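Local atomic coordinates of superoxide dismutase [Mn], mitochondrial (Saccharomyces cerevisiae, PDB entry 3RN4), a protein that catalyses the dismutation of superoxide radicals to hydrogen peroxide and oxygen in mitochondria, normally with manganese, which iron(III) replaces in this structure. Residues F86-L91 / W141-K146; P171-D176 / V201-A206; V145-N150 / G167-L172. One frame throughout, in Å; residues are numbered along the deposited sequence.

Contact 1: residues F86-L91 / W141-K146. With FE (Fe (III) ion), chain B.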
loop_
_atom_site.group_PDB
_atom_site.type_symbol
_atom_site.label_atom_id
_atom_site.label_comp_id
_atom_site.label_asym_id
_atom_site.label_seq_id
_atom_site.Cartn_x
_atom_site.Cartn_y
_atom_site.Cartn_z
ATOM N N PHE A 86 7.488 -15.946 -9.292
ATOM C CA PHE A 86 7.808 -16.842 -10.384
ATOM C C PHE A 86 8.331 -16.025 -11.574
ATOM O O PHE A 86 9.410 -16.269 -12.105
ATOM C CB PHE A 86 6.552 -17.643 -10.782
ATOM C CG PHE A 86 6.698 -18.352 -12.108
ATOM C CD1 PHE A 86 7.634 -19.372 -12.259
ATOM C CD2 PHE A 86 5.932 -17.969 -13.197
ATOM C CE1 PHE A 86 7.800 -20.017 -13.475
ATOM C CE2 PHE A 86 6.082 -18.613 -14.421
ATOM C CZ PHE A 86 7.020 -19.634 -14.558
ATOM N N THR A 87 7.574 -15.023 -11.968
ATOM C CA THR A 87 7.914 -14.316 -13.195
ATOM C C THR A 87 9.160 -13.448 -13.007
ATOM O O THR A 87 10.000 -13.380 -13.887
ATOM C CB THR A 87 6.716 -13.533 -13.731
ATOM O OG1 THR A 87 6.337 -12.540 -12.789
ATOM C CG2 THR A 87 5.537 -14.453 -13.902
ATOM N N ASN A 88 9.299 -12.796 -11.848
ATOM C CA ASN A 88 10.447 -11.924 -11.635
ATOM C C ASN A 88 11.750 -12.678 -11.677
ATOM O O ASN A 88 12.723 -12.215 -12.260
ATOM C CB ASN A 88 10.330 -11.156 -10.293
ATOM C CG ASN A 88 9.340 -10.024 -10.360
ATOM O OD1 ASN A 88 8.966 -9.562 -11.454
ATOM N ND2 ASN A 88 8.893 -9.552 -9.178
ATOM N N HIS A 89 11.795 -13.853 -11.046
ATOM C CA HIS A 89 13.066 -14.572 -11.050
ATOM C C HIS A 89 13.362 -15.156 -12.442
ATOM O O HIS A 89 14.519 -15.293 -12.836
ATOM C CB HIS A 89 13.092 -15.637 -9.955
ATOM C CG HIS A 89 13.117 -15.046 -8.574
ATOM N ND1 HIS A 89 11.975 -14.675 -7.912
ATOM C CD2 HIS A 89 14.150 -14.749 -7.750
ATOM C CE1 HIS A 89 12.295 -14.156 -6.736
ATOM N NE2 HIS A 89 13.611 -14.190 -6.613
ATOM N N CYS A 90 12.319 -15.502 -13.176
ATOM C CA CYS A 90 12.543 -15.934 -14.578
ATOM C C CYS A 90 13.181 -14.817 -15.381
ATOM O O CYS A 90 14.138 -15.042 -16.130
ATOM C CB CYS A 90 11.250 -16.351 -15.249
ATOM S SG CYS A 90 10.657 -17.987 -14.769
ATOM N N LEU A 91 12.661 -13.603 -15.225
ATOM C CA LEU A 91 13.278 -12.443 -15.886
ATOM C C LEU A 91 14.721 -12.290 -15.445
ATOM O O LEU A 91 15.631 -12.087 -16.261
ATOM C CB LEU A 91 12.500 -11.142 -15.582
ATOM C CG LEU A 91 11.137 -10.983 -16.245
ATOM C CD1 LEU A 91 10.307 -9.861 -15.603
ATOM C CD2 LEU A 91 11.331 -10.744 -17.765
ATOM N N TRP A 141 12.392 -4.855 -6.047
ATOM C CA TRP A 141 13.059 -4.989 -7.356
ATOM C C TRP A 141 13.258 -3.604 -7.957
ATOM O O TRP A 141 12.512 -2.671 -7.649
ATOM C CB TRP A 141 12.171 -5.786 -8.324
ATOM C CG TRP A 141 12.039 -7.204 -7.950
ATOM C CD1 TRP A 141 11.198 -7.727 -6.998
ATOM C CD2 TRP A 141 12.799 -8.311 -8.473
ATOM N NE1 TRP A 141 11.405 -9.098 -6.898
ATOM C CE2 TRP A 141 12.358 -9.475 -7.803
ATOM C CE3 TRP A 141 13.784 -8.438 -9.466
ATOM C CZ2 TRP A 141 12.893 -10.742 -8.066
ATOM C CZ3 TRP A 141 14.313 -9.694 -9.724
ATOM C CH2 TRP A 141 13.864 -10.835 -9.018
ATOM N N ALA A 142 14.277 -3.453 -8.804
ATOM C CA ALA A 142 14.224 -2.332 -9.766
ATOM C C ALA A 142 14.157 -2.932 -11.167
ATOM O O ALA A 142 14.780 -3.971 -11.444
ATOM C CB ALA A 142 15.413 -1.410 -9.646
ATOM N N PHE A 143 13.395 -2.284 -12.030
ATOM C CA PHE A 143 13.295 -2.714 -13.420
ATOM C C PHE A 143 13.609 -1.561 -14.340
ATOM O O PHE A 143 13.049 -0.475 -14.207
ATOM C CB PHE A 143 11.898 -3.144 -13.758
ATOM C CG PHE A 143 11.386 -4.336 -12.981
ATOM C CD1 PHE A 143 11.546 -5.633 -13.479
ATOM C CD2 PHE A 143 10.678 -4.144 -11.792
ATOM C CE1 PHE A 143 11.026 -6.748 -12.772
ATOM C CE2 PHE A 143 10.154 -5.232 -11.095
ATOM C CZ PHE A 143 10.351 -6.542 -11.581
ATOM N N ILE A 144 14.497 -1.804 -15.291
ATOM C CA ILE A 144 14.627 -0.900 -16.418
ATOM C C ILE A 144 13.534 -1.315 -17.406
ATOM O O ILE A 144 13.447 -2.484 -17.797
ATOM C CB ILE A 144 16.027 -0.990 -17.061
ATOM C CG1 ILE A 144 17.118 -0.677 -16.029
ATOM C CG2 ILE A 144 16.094 -0.059 -18.293
ATOM C CD1 ILE A 144 18.571 -0.784 -16.578
ATOM N N VAL A 145 12.678 -0.368 -17.794
ATOM C CA VAL A 145 11.528 -0.680 -18.606
ATOM C C VAL A 145 11.448 0.141 -19.895
ATOM O O VAL A 145 12.049 1.221 -20.007
ATOM C CB VAL A 145 10.211 -0.453 -17.834
ATOM C CG1 VAL A 145 10.159 -1.384 -16.583
ATOM C CG2 VAL A 145 10.075 1.057 -17.455
ATOM N N LYS A 146 10.677 -0.393 -20.839
ATOM C CA LYS A 146 10.254 0.362 -22.026
ATOM C C LYS A 146 8.762 0.618 -21.881
ATOM O O LYS A 146 7.966 -0.313 -21.758
ATOM C CB LYS A 146 10.510 -0.440 -23.297
ATOM C CG LYS A 146 10.129 0.336 -24.587
ATOM C CD LYS A 146 10.274 -0.584 -25.825
ATOM C CE LYS A 146 10.253 0.208 -27.145
ATOM N NZ LYS A 146 10.463 -0.738 -28.325
HETATM FE FE FE B . 14.891 -13.182 -5.212
HETATM O O HOH W 1 13.281 -11.885 -4.690
#
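Asn88 and His89, on helix 86-91, both press on the indole of Trp141, one over its face and one at its rim. Trp141 CG lies anti to the carbonyl carbon (chi1 -69°), which carries the indole across to the helix. Asn88 sets CB above the six-membered ring in a CH-pi contact, 3.7 Å from the Trp141 ring centroid. The His89 imidazole stands almost upright to the indole and takes its edge on one face, a T-shaped (edge-to-face) pair with the planes at 84°. In that pair Trp141 CZ2 lies 3.7 Å from His89 CE1. The imidazole rotation is fixed at both nitrogens, since His89 NE2 binds the iron(III) ion at 2.1 Å and ND1 is hydrogen-bonded to Gly85 O. Asn88 OD1, which also bonds Thr164 OG1, meets the edge of the Phe143 ring 3.3 Å from CZ. The looser margin is at partly exposed Leu91, whose CD1 stays 4.3 Å from Phe143 CE1. Without the indole, an alanine at Trp141 would probably leave the metal-bound His89 ring without a wall on that face and Gln162 OE1 without its N-H partner. The contact joins helix 66-94 of the alpha-hairpin domain to the central strand of the C-terminal sheet; strand 153-160 flanks that strand through Thr159 and Val157, while Leu91 also rests on Ala174 of strand 169-176.

Contact 2: residues P171-D176 / V201-A206. With FE (Fe (III) ion), chain B.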
loop_
_atom_site.group_PDB
_atom_site.type_symbol
_atom_site.label_atom_id
_atom_site.label_comp_id
_atom_site.label_asym_id
_atom_site.label_seq_id
_atom_site.Cartn_x
_atom_site.Cartn_y
_atom_site.Cartn_z
ATOM N N PRO A 171 9.397 -5.139 -19.171
ATOM C CA PRO A 171 10.659 -5.197 -18.424
ATOM C C PRO A 171 11.858 -5.529 -19.322
ATOM O O PRO A 171 11.788 -6.483 -20.088
ATOM C CB PRO A 171 10.432 -6.342 -17.424
ATOM C CG PRO A 171 9.371 -7.197 -18.036
ATOM C CD PRO A 171 8.498 -6.272 -18.893
ATOM N N LEU A 172 12.926 -4.753 -19.216
ATOM C CA LEU A 172 14.150 -4.990 -20.002
ATOM C C LEU A 172 15.237 -5.587 -19.144
ATOM O O LEU A 172 15.887 -6.538 -19.566
ATOM C CB LEU A 172 14.674 -3.705 -20.612
ATOM C CG LEU A 172 13.618 -2.880 -21.332
ATOM C CD1 LEU A 172 14.277 -1.578 -21.827
ATOM C CD2 LEU A 172 12.921 -3.658 -22.499
ATOM N N VAL A 173 15.471 -5.008 -17.969
ATOM C CA VAL A 173 16.421 -5.595 -17.012
ATOM C C VAL A 173 15.750 -5.625 -15.656
ATOM O O VAL A 173 15.257 -4.574 -15.203
ATOM C CB VAL A 173 17.694 -4.757 -16.864
ATOM C CG1 VAL A 173 18.579 -5.330 -15.739
ATOM C CG2 VAL A 173 18.491 -4.710 -18.204
ATOM N N ALA A 174 15.714 -6.799 -15.024
ATOM C CA ALA A 174 15.219 -6.905 -13.632
ATOM C C ALA A 174 16.393 -7.100 -12.684
ATOM O O ALA A 174 17.299 -7.897 -12.965
ATOM C CB ALA A 174 14.208 -8.099 -13.498
ATOM N N ILE A 175 16.412 -6.363 -11.564
ATOM C CA ILE A 175 17.469 -6.537 -10.571
ATOM C C ILE A 175 16.821 -6.778 -9.216
ATOM O O ILE A 175 16.036 -5.948 -8.744
ATOM C CB ILE A 175 18.404 -5.312 -10.447
ATOM C CG1 ILE A 175 19.023 -4.917 -11.811
ATOM C CG2 ILE A 175 19.487 -5.583 -9.398
ATOM C CD1 ILE A 175 19.980 -5.940 -12.360
ATOM N N ASP A 176 17.157 -7.916 -8.599
ATOM C CA ASP A 176 16.547 -8.340 -7.333
ATOM C C ASP A 176 17.206 -7.593 -6.183
ATOM O O ASP A 176 18.418 -7.632 -6.036
ATOM C CB ASP A 176 16.744 -9.870 -7.193
ATOM C CG ASP A 176 15.905 -10.488 -6.113
ATOM O OD1 ASP A 176 15.925 -11.747 -6.029
ATOM O OD2 ASP A 176 15.224 -9.749 -5.366
ATOM N N VAL A 201 25.334 -8.417 -16.122
ATOM C CA VAL A 201 24.012 -8.203 -16.687
ATOM C C VAL A 201 24.021 -8.538 -18.183
ATOM O O VAL A 201 24.982 -8.218 -18.879
ATOM C CB VAL A 201 23.520 -6.770 -16.397
ATOM C CG1 VAL A 201 22.420 -6.367 -17.370
ATOM C CG2 VAL A 201 23.058 -6.702 -14.904
ATOM N N ASN A 202 22.985 -9.219 -18.646
ATOM C CA ASN A 202 22.949 -9.651 -20.037
ATOM C C ASN A 202 22.215 -8.609 -20.862
ATOM O O ASN A 202 21.009 -8.697 -21.029
ATOM C CB ASN A 202 22.252 -10.987 -20.191
ATOM C CG ASN A 202 22.340 -11.500 -21.615
ATOM O OD1 ASN A 202 22.722 -10.740 -22.512
ATOM N ND2 ASN A 202 21.979 -12.765 -21.832
ATOM N N TRP A 203 22.951 -7.626 -21.347
ATOM C CA TRP A 203 22.344 -6.535 -22.111
ATOM C C TRP A 203 21.916 -6.962 -23.517
ATOM O O TRP A 203 21.094 -6.313 -24.159
ATOM C CB TRP A 203 23.297 -5.347 -22.190
ATOM C CG TRP A 203 23.474 -4.575 -20.924
ATOM C CD1 TRP A 203 24.555 -4.582 -20.097
ATOM C CD2 TRP A 203 22.557 -3.606 -20.383
ATOM N NE1 TRP A 203 24.356 -3.699 -19.058
ATOM C CE2 TRP A 203 23.135 -3.093 -19.212
ATOM C CE3 TRP A 203 21.297 -3.137 -20.779
ATOM C CZ2 TRP A 203 22.499 -2.117 -18.421
ATOM C CZ3 TRP A 203 20.661 -2.181 -19.994
ATOM C CH2 TRP A 203 21.265 -1.682 -18.833
ATOM N N LYS A 204 22.452 -8.077 -23.992
ATOM C CA LYS A 204 21.949 -8.635 -25.231
ATOM C C LYS A 204 20.487 -9.039 -25.083
ATOM O O LYS A 204 19.641 -8.768 -25.954
ATOM C CB LYS A 204 22.849 -9.799 -25.660
ATOM C CG LYS A 204 24.297 -9.341 -25.789
ATOM C CD LYS A 204 25.312 -10.488 -25.630
ATOM C CE LYS A 204 25.467 -11.302 -26.911
ATOM N NZ LYS A 204 24.163 -11.854 -27.427
ATOM N N GLU A 205 20.158 -9.650 -23.947
ATOM C CA GLU A 205 18.798 -10.017 -23.684
ATOM C C GLU A 205 17.925 -8.772 -23.493
ATOM O O GLU A 205 16.771 -8.748 -23.921
ATOM C CB GLU A 205 18.719 -10.938 -22.451
ATOM C CG GLU A 205 17.281 -11.172 -21.926
ATOM C CD GLU A 205 16.381 -11.945 -22.875
ATOM O OE1 GLU A 205 16.879 -12.519 -23.873
ATOM O OE2 GLU A 205 15.165 -11.993 -22.634
ATOM N N ALA A 206 18.466 -7.749 -22.843
ATOM C CA ALA A 206 17.675 -6.525 -22.638
ATOM C C ALA A 206 17.354 -5.891 -23.997
ATOM O O ALA A 206 16.260 -5.359 -24.229
ATOM C CB ALA A 206 18.445 -5.563 -21.800
HETATM FE FE FE B . 14.891 -13.182 -5.212
HETATM O O HOH W 1 13.281 -11.885 -4.690
#
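Val173, on the strand, forms the apolar centre of this contact with Val201, just before the helix, and with Trp203 and Ala206 in the first turn of the helix. From CB the Val173 side chain forks. CG1, anti to the backbone N (chi1 174°), runs to Val201 and ends 4.3 Å from its CG1. CG2, the other branch, is wedged between two residues of the helix: it lies 3.7 Å from Ala206 CB and 3.8 Å from Trp203 CZ3. This methyl sits over the indole face, 28° off the normal of the six-membered ring, in a CH-pi contact. Val201 CG1 rests on the same face, so both valines back one side of Trp203. Farther along the strand, Ile175 bends its chain at chi2 (-67°) and brings CD1 to 4.1 Å from Val201 CG2. At the other end Ala206 CB packs 3.5 Å from Leu172 O, which also takes a CA-H...O contact from the same alanine, besides a hydrogen bond with Arg209 NH1. Asn202 is the N-cap: Glu205 N bonds its OD1 at 3.1 Å, reaching it from above the carbonyl plane, and the Glu205 carboxylate forms salt bridges with Arg208 and Arg209. Past the packed region, Asp176 OD1 binds the iron at 1.9 Å, while OD2 accepts a weak bond from the metal-bound water and a hydrogen bond from Trp178 N. Leu172 and Val173 form a classic beta bulge opposite Ile144 of strand 140-147. Helix 122-134 closes the apolar side with Leu133 on Ile175 and Leu122 on Trp203, and helix 66-94 packs Phe92 against Asp176.

Contact 3: residues V145-N150 / G167-L172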
loop_
_atom_site.group_PDB
_atom_site.type_symbol
_atom_site.label_atom_id
_atom_site.label_comp_id
_atom_site.label_asym_id
_atom_site.label_seq_id
_atom_site.Cartn_x
_atom_site.Cartn_y
_atom_site.Cartn_z
ATOM N N VAL A 145 12.678 -0.368 -17.794
ATOM C CA VAL A 145 11.528 -0.680 -18.606
ATOM C C VAL A 145 11.448 0.141 -19.895
ATOM O O VAL A 145 12.049 1.221 -20.007
ATOM C CB VAL A 145 10.211 -0.453 -17.834
ATOM C CG1 VAL A 145 10.159 -1.384 -16.583
ATOM C CG2 VAL A 145 10.075 1.057 -17.455
ATOM N N LYS A 146 10.677 -0.393 -20.839
ATOM C CA LYS A 146 10.254 0.362 -22.026
ATOM C C LYS A 146 8.762 0.618 -21.881
ATOM O O LYS A 146 7.966 -0.313 -21.758
ATOM C CB LYS A 146 10.510 -0.440 -23.297
ATOM C CG LYS A 146 10.129 0.336 -24.587
ATOM C CD LYS A 146 10.274 -0.584 -25.825
ATOM C CE LYS A 146 10.253 0.208 -27.145
ATOM N NZ LYS A 146 10.463 -0.738 -28.325
ATOM N N ASN A 147 8.374 1.885 -21.851
ATOM C CA ASN A 147 6.972 2.237 -21.707
ATOM C C ASN A 147 6.279 2.391 -23.062
ATOM O O ASN A 147 6.544 3.338 -23.814
ATOM C CB ASN A 147 6.858 3.527 -20.894
ATOM C CG ASN A 147 5.432 3.906 -20.610
ATOM O OD1 ASN A 147 4.496 3.333 -21.167
ATOM N ND2 ASN A 147 5.256 4.907 -19.753
ATOM N N LEU A 148 5.401 1.443 -23.375
ATOM C CA LEU A 148 4.749 1.402 -24.687
ATOM C C LEU A 148 3.675 2.458 -24.881
ATOM O O LEU A 148 3.207 2.658 -26.005
ATOM C CB LEU A 148 4.122 0.033 -24.920
ATOM C CG LEU A 148 5.108 -1.121 -24.939
ATOM C CD1 LEU A 148 4.367 -2.437 -25.136
ATOM C CD2 LEU A 148 6.154 -0.889 -26.019
ATOM N N SER A 149 3.280 3.132 -23.814
ATOM C CA SER A 149 2.195 4.087 -23.906
ATOM C C SER A 149 2.655 5.538 -24.093
ATOM O O SER A 149 1.836 6.407 -24.405
ATOM C CB SER A 149 1.300 3.994 -22.677
ATOM O OG SER A 149 1.996 4.480 -21.539
ATOM N N ASN A 150 3.942 5.814 -23.921
ATOM C CA ASN A 150 4.429 7.188 -24.089
ATOM C C ASN A 150 5.455 7.313 -25.201
ATOM O O ASN A 150 6.306 8.202 -25.165
ATOM C CB ASN A 150 4.990 7.767 -22.777
ATOM C CG ASN A 150 6.323 7.142 -22.373
ATOM O OD1 ASN A 150 6.769 6.154 -22.955
ATOM N ND2 ASN A 150 6.951 7.707 -21.365
ATOM N N GLY A 167 1.370 -4.951 -18.277
ATOM C CA GLY A 167 0.718 -4.097 -19.281
ATOM C C GLY A 167 1.740 -3.363 -20.129
ATOM O O GLY A 167 2.633 -4.004 -20.710
ATOM N N PRO A 168 1.639 -2.022 -20.189
ATOM C CA PRO A 168 2.449 -1.201 -21.099
ATOM C C PRO A 168 3.898 -1.030 -20.661
ATOM O O PRO A 168 4.731 -0.616 -21.457
ATOM C CB PRO A 168 1.730 0.140 -21.085
ATOM C CG PRO A 168 1.170 0.212 -19.672
ATOM C CD PRO A 168 0.863 -1.193 -19.256
ATOM N N LEU A 169 4.225 -1.373 -19.426
ATOM C CA LEU A 169 5.620 -1.328 -19.042
ATOM C C LEU A 169 6.269 -2.674 -19.370
ATOM O O LEU A 169 5.947 -3.680 -18.737
ATOM C CB LEU A 169 5.767 -1.003 -17.543
ATOM C CG LEU A 169 5.252 0.383 -17.122
ATOM C CD1 LEU A 169 5.511 0.644 -15.646
ATOM C CD2 LEU A 169 5.926 1.472 -17.956
ATOM N N VAL A 170 7.199 -2.687 -20.324
ATOM C CA VAL A 170 7.924 -3.913 -20.684
ATOM C C VAL A 170 9.225 -4.036 -19.911
ATOM O O VAL A 170 10.080 -3.156 -19.969
ATOM C CB VAL A 170 8.236 -3.964 -22.184
ATOM C CG1 VAL A 170 8.999 -5.262 -22.543
ATOM C CG2 VAL A 170 6.929 -3.809 -23.009
ATOM N N PRO A 171 9.397 -5.139 -19.171
ATOM C CA PRO A 171 10.659 -5.197 -18.424
ATOM C C PRO A 171 11.858 -5.529 -19.322
ATOM O O PRO A 171 11.788 -6.483 -20.088
ATOM C CB PRO A 171 10.432 -6.342 -17.424
ATOM C CG PRO A 171 9.371 -7.197 -18.036
ATOM C CD PRO A 171 8.498 -6.272 -18.893
ATOM N N LEU A 172 12.926 -4.753 -19.216
ATOM C CA LEU A 172 14.150 -4.990 -20.002
ATOM C C LEU A 172 15.237 -5.587 -19.144
ATOM O O LEU A 172 15.887 -6.538 -19.566
ATOM C CB LEU A 172 14.674 -3.705 -20.612
ATOM C CG LEU A 172 13.618 -2.880 -21.332
ATOM C CD1 LEU A 172 14.277 -1.578 -21.827
ATOM C CD2 LEU A 172 12.921 -3.658 -22.499
#
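The carboxamide of Asn147 lies under the side chain of Leu169, whose CD2 methyl sits almost squarely over one face, 3.6 Å from Asn147 CG. With CG anti to the backbone N (chi1 -176°), Asn147 holds its amide beneath that methyl. At its oxygen end Asn147 OD1 takes two bonds from Ser149: OG donates at 2.8 Å, tilted 20° from the carbonyl plane, and the backbone N donates at 2.9 Å from above that plane. The second of these makes an Asx turn, set within a type I turn from Asn147 to Asn150. The amide nitrogen makes a weak hydrogen bond with Asp155 of the third subunit. Before the turn, strand 145-147 pairs antiparallel with strand 169-171. Lys146 and Val170 are the hydrogen-bonded pair, with Val170 N to Lys146 O at 2.9 Å and the return bond from Lys146 N to Val170 O at 3.0 Å. The ladder ends in a nearly straight bond (178°) from Leu148 N to Pro168 O, 2.9 Å long. Val145, Asn147, Leu169 and Pro171 share one face of the sheet, where Val145 CG2 touches Leu169 CD2 at 4.2 Å. Val170 lies on the other face and holds CG2 against Leu148 CD1, 3.6 Å away. Lys146 starts on that face too, but its extended chain leads off to Phe210, meeting both the carbonyl oxygen and, by cation-pi, the ring. The chemistry is thus shared: backbone bonds set the register, one asparagine oxygen gripped twice shapes the turn, and a single leucine methyl lies over the amide face at the end of the sheet, which also meets two other subunits.

Contacts 1 and 2, with centres about 8 Å apart, each supply one ligand to the same iron: His89 NE2 and Asp176 OD1 lie 3.4 Å from each other, and His34, His180 and the shared water complete a five-coordinate site. The sheet ties them together as well, through probable hydrogen bonds from Leu172 N to Ile144 O (2.7 Å) and from Ile144 N to Val173 O (2.9 Å). Contact 3 continues the same two strands away from the metal, its centre about 12 Å from that of contact 1 and about 14 Å from that of contact 2. It shares Val145 and Lys146 with the first and Pro171 and Leu172 with the second.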